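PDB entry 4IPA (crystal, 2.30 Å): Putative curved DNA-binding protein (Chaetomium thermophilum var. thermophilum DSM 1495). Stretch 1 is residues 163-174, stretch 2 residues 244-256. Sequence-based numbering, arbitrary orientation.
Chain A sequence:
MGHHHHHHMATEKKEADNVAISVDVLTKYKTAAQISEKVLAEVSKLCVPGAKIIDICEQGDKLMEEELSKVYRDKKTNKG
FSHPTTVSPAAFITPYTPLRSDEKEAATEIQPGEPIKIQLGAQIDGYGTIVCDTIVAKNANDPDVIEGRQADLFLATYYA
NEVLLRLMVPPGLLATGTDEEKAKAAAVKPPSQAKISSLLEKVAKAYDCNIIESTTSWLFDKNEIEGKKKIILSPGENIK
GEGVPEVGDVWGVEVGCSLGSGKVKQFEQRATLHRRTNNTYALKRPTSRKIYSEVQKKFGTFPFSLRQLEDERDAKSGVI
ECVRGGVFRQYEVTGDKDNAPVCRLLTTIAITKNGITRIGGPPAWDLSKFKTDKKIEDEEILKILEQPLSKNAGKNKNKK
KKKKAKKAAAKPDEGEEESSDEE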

# COMPACT_ATOMS: atom_id res chain seq x y z
N VAL A 163 13.11 -8.60 -2.17
CA VAL A 163 12.96 -9.89 -2.83
C VAL A 163 11.74 -9.91 -3.76
O VAL A 163 11.86 -10.28 -4.92
CB VAL A 163 12.89 -11.05 -1.82
CG1 VAL A 163 12.58 -12.38 -2.54
CG2 VAL A 163 14.19 -11.14 -1.05
N LEU A 164 10.58 -9.50 -3.26
CA LEU A 164 9.37 -9.44 -4.08
C LEU A 164 9.57 -8.65 -5.38
O LEU A 164 9.22 -9.12 -6.46
CB LEU A 164 8.19 -8.84 -3.29
CG LEU A 164 6.89 -8.69 -4.08
CD1 LEU A 164 6.57 -9.99 -4.82
CD2 LEU A 164 5.72 -8.25 -3.18
N LEU A 165 10.12 -7.45 -5.27
CA LEU A 165 10.37 -6.62 -6.45
C LEU A 165 11.21 -7.35 -7.52
O LEU A 165 10.93 -7.24 -8.72
CB LEU A 165 11.01 -5.29 -6.04
CG LEU A 165 10.11 -4.32 -5.26
CD1 LEU A 165 10.87 -3.05 -4.81
CD2 LEU A 165 8.87 -3.94 -6.08
N ARG A 166 12.23 -8.07 -7.07
CA ARG A 166 13.11 -8.84 -7.96
C ARG A 166 12.42 -10.07 -8.55
O ARG A 166 12.71 -10.45 -9.68
CB ARG A 166 14.40 -9.23 -7.23
CG ARG A 166 15.41 -8.10 -7.20
CD ARG A 166 16.38 -8.22 -6.04
NE ARG A 166 17.28 -7.08 -6.01
CZ ARG A 166 17.01 -5.93 -5.38
NH1 ARG A 166 15.86 -5.78 -4.73
NH2 ARG A 166 17.89 -4.93 -5.42
N LEU A 167 11.49 -10.66 -7.80
CA LEU A 167 10.71 -11.79 -8.31
C LEU A 167 9.73 -11.33 -9.37
O LEU A 167 9.10 -12.16 -10.04
CB LEU A 167 9.97 -12.49 -7.17
CG LEU A 167 10.89 -13.20 -6.17
CD1 LEU A 167 10.12 -13.85 -5.02
CD2 LEU A 167 11.71 -14.24 -6.91
N MET A 168 9.58 -10.01 -9.52
CA MET A 168 8.59 -9.47 -10.45
C MET A 168 9.18 -9.07 -11.80
O MET A 168 8.45 -8.83 -12.76
CB MET A 168 7.83 -8.30 -9.81
CG MET A 168 6.92 -8.68 -8.64
SD MET A 168 5.99 -7.25 -8.01
CE MET A 168 4.69 -7.07 -9.25
N VAL A 169 10.50 -8.98 -11.87
CA VAL A 169 11.17 -8.78 -13.14
C VAL A 169 10.87 -9.98 -14.04
O VAL A 169 11.16 -11.11 -13.66
CB VAL A 169 12.68 -8.59 -12.94
CG1 VAL A 169 13.37 -8.34 -14.29
CG2 VAL A 169 12.93 -7.43 -11.99
N PRO A 170 10.23 -9.75 -15.20
CA PRO A 170 9.95 -10.81 -16.17
C PRO A 170 11.24 -11.55 -16.51
O PRO A 170 12.28 -10.92 -16.68
CB PRO A 170 9.44 -10.04 -17.38
CG PRO A 170 8.78 -8.84 -16.78
CD PRO A 170 9.64 -8.46 -15.60
N PRO A 171 11.17 -12.89 -16.60
CA PRO A 171 12.37 -13.71 -16.76
C PRO A 171 13.23 -13.25 -17.93
O PRO A 171 12.73 -13.05 -19.03
CB PRO A 171 11.78 -15.10 -17.05
CG PRO A 171 10.47 -15.09 -16.32
CD PRO A 171 9.94 -13.70 -16.53
N GLY A 172 14.52 -13.05 -17.66
CA GLY A 172 15.47 -12.76 -18.72
C GLY A 172 15.62 -11.32 -19.15
O GLY A 172 16.56 -10.97 -19.87
N LEU A 173 14.70 -10.46 -18.71
CA LEU A 173 14.71 -9.06 -19.10
C LEU A 173 16.06 -8.39 -18.82
O LEU A 173 16.53 -7.56 -19.60
CB LEU A 173 13.58 -8.30 -18.39
CG LEU A 173 13.34 -6.87 -18.87
CD1 LEU A 173 12.81 -6.87 -20.32
CD2 LEU A 173 12.38 -6.12 -17.93
N LEU A 174 16.69 -8.75 -17.72
CA LEU A 174 17.94 -8.11 -17.34
C LEU A 174 19.13 -9.08 -17.32
O LEU A 174 20.21 -8.74 -16.84
CB LEU A 174 17.79 -7.40 -15.99
CG LEU A 174 16.55 -6.50 -15.80
CD1 LEU A 174 16.28 -6.20 -14.30
CD2 LEU A 174 16.63 -5.19 -16.62
N VAL A 244 0.70 -12.63 -14.12
CA VAL A 244 2.13 -12.44 -14.02
C VAL A 244 2.51 -11.05 -14.46
O VAL A 244 1.91 -10.51 -15.40
CB VAL A 244 2.85 -13.47 -14.90
CG1 VAL A 244 4.28 -13.08 -15.13
CG2 VAL A 244 2.74 -14.86 -14.27
N PRO A 245 3.50 -10.44 -13.80
CA PRO A 245 3.94 -9.10 -14.21
C PRO A 245 4.58 -9.13 -15.59
O PRO A 245 5.36 -10.04 -15.88
CB PRO A 245 4.99 -8.74 -13.15
CG PRO A 245 4.75 -9.69 -12.01
CD PRO A 245 4.24 -10.94 -12.63
N GLU A 246 4.26 -8.14 -16.42
CA GLU A 246 4.77 -8.06 -17.78
C GLU A 246 5.26 -6.64 -18.03
O GLU A 246 4.74 -5.68 -17.44
CB GLU A 246 3.66 -8.37 -18.79
CG GLU A 246 3.06 -9.76 -18.70
CD GLU A 246 2.06 -10.04 -19.82
OE1 GLU A 246 0.85 -9.82 -19.60
OE2 GLU A 246 2.48 -10.46 -20.92
N VAL A 247 6.24 -6.52 -18.91
CA VAL A 247 6.67 -5.22 -19.41
C VAL A 247 5.42 -4.49 -19.89
O VAL A 247 4.57 -5.10 -20.53
CB VAL A 247 7.67 -5.38 -20.57
CG1 VAL A 247 7.82 -4.07 -21.36
CG2 VAL A 247 9.03 -5.86 -20.04
N GLY A 248 5.31 -3.21 -19.57
CA GLY A 248 4.10 -2.45 -19.85
C GLY A 248 3.17 -2.27 -18.64
O GLY A 248 2.29 -1.41 -18.66
N ASP A 249 3.37 -3.08 -17.60
CA ASP A 249 2.50 -3.06 -16.41
C ASP A 249 2.86 -1.95 -15.42
O ASP A 249 4.04 -1.63 -15.22
CB ASP A 249 2.60 -4.37 -15.64
CG ASP A 249 1.85 -5.54 -16.29
OD1 ASP A 249 1.17 -5.37 -17.33
OD2 ASP A 249 1.94 -6.64 -15.72
N VAL A 250 1.85 -1.39 -14.76
CA VAL A 250 2.07 -0.72 -13.48
C VAL A 250 1.41 -1.48 -12.32
O VAL A 250 0.24 -1.90 -12.40
CB VAL A 250 1.61 0.75 -13.51
CG1 VAL A 250 1.67 1.35 -12.12
CG2 VAL A 250 2.48 1.54 -14.48
N TRP A 251 2.17 -1.67 -11.24
CA TRP A 251 1.70 -2.40 -10.07
C TRP A 251 1.80 -1.61 -8.76
O TRP A 251 2.75 -0.84 -8.54
CB TRP A 251 2.53 -3.66 -9.88
CG TRP A 251 2.25 -4.75 -10.83
CD1 TRP A 251 2.67 -4.83 -12.13
CD2 TRP A 251 1.54 -5.97 -10.56
NE1 TRP A 251 2.24 -6.00 -12.69
CE2 TRP A 251 1.55 -6.73 -11.75
CE3 TRP A 251 0.90 -6.49 -9.42
CZ2 TRP A 251 0.95 -7.99 -11.85
CZ3 TRP A 251 0.30 -7.74 -9.51
CH2 TRP A 251 0.33 -8.47 -10.72
N GLY A 252 0.82 -1.82 -7.88
CA GLY A 252 0.94 -1.41 -6.50
C GLY A 252 1.49 -2.60 -5.71
O GLY A 252 0.77 -3.55 -5.41
N VAL A 253 2.78 -2.57 -5.40
CA VAL A 253 3.42 -3.70 -4.78
C VAL A 253 3.47 -3.55 -3.26
O VAL A 253 4.07 -2.59 -2.75
CB VAL A 253 4.86 -3.89 -5.29
CG1 VAL A 253 5.52 -5.09 -4.58
CG2 VAL A 253 4.88 -4.08 -6.83
N GLU A 254 2.84 -4.49 -2.55
CA GLU A 254 2.77 -4.45 -1.09
C GLU A 254 3.38 -5.68 -0.43
O GLU A 254 3.17 -6.82 -0.88
CB GLU A 254 1.32 -4.30 -0.59
CG GLU A 254 1.26 -4.08 0.93
CD GLU A 254 -0.14 -3.96 1.51
OE1 GLU A 254 -1.09 -3.66 0.75
OE2 GLU A 254 -0.30 -4.16 2.73
N VAL A 255 4.12 -5.42 0.64
CA VAL A 255 4.53 -6.48 1.57
C VAL A 255 4.18 -6.09 2.99
O VAL A 255 4.19 -4.90 3.34
CB VAL A 255 6.04 -6.77 1.51
CG1 VAL A 255 6.43 -7.29 0.13
CG2 VAL A 255 6.86 -5.53 1.90
N GLY A 256 3.89 -7.09 3.81
CA GLY A 256 3.68 -6.88 5.23
C GLY A 256 4.23 -8.00 6.11
O GLY A 256 4.15 -9.19 5.79

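Met168, Val253 and Pro245 have the most surface covered in this contact. No hydrogen bond crosses between the two stretches. The pieces are held by apolar packing, which buries 479 Å² in total over both sides.

Met168 has the largest share, with 95 Å² covered by stretch 2. Its CA-to-CB bond points sideways, but the end of the side chain comes nearer. With chi1 in m, chi2 in t and chi3 in p, the thioether reaches three residues of stretch 2. The methyl group lies over one face of the Trp251 indole. Met168 CE is 3.8 Å from the centroid of the five-membered ring, formed by Trp251 CG, CD1, NE1, CE2 and CD2, and sits 21° off the ring normal. This is a CH-pi contact, in which a weakly polarised methyl meets the electron-rich face of the ring. The closest atom pair is Met168 CE to Trp251 CD2, at 3.6 Å. The same methyl touches the proline ring, with Met168 CE 3.8 Å from Pro245 CG. The sulfur packs on the strand, with Met168 SD 3.6 Å from Val253 CG2.

The Trp251 ring is also tied to its own stretch. Trp251 NE1 donates a hydrogen bond to Asp249 OD2 at 3.1 Å. The same oxygen accepts from the backbone, with Glu246 N to Asp249 OD2 at 2.8 Å. Asp249 therefore links the indole to the type II turn from Glu246 to Asp249. Asp249 N also bonds to Glu246 O within that turn, at 2.9 Å.

Val253 loses 68 Å² to stretch 1. Its CA-to-CB bond points toward the helix. Its closest approach to Met168 SD is from CG2, as above. Its closest approaches to Leu164 and Leu165 are from CG1: Val253 CG1 is 3.5 Å from Leu164 CD2 and 3.8 Å from Leu165 CD2. Leu164 CD2 also reaches along the strand to Val255 CG1, at 3.5 Å. Val253 and Val255 both point toward the helix, while Glu254 between them points away. This is the usual alternation of a strand. The helix and strand axes approach to 9.6 Å, and their N-to-C directions differ by 143°. The leucine and valine side chains fill the space between the backbones.

Pro245 has 63 Å² covered and points toward stretch 1. Besides the methionine methyl, it meets the backbone: Pro245 CB is 3.5 Å from Met168 O. Its own carbonyl lies near a second proline, with Pro245 O 3.7 Å from Pro170 CG. Pro170 CG also lies 4.0 Å from Val247 N, so its ring rests against backbone at the start of the turn.

The more exposed end of the contact is looser. Leu173 CD1 meets Val247 CG2 at 3.9 Å. Leu173 closes the type II turn that begins at Pro170, where Leu173 N bonds to Pro170 O at 3.2 Å. Each turn has a glycine at its third position, Gly172 and Gly248, with positive phi. A CB at either would be jammed against the preceding carbonyl oxygen.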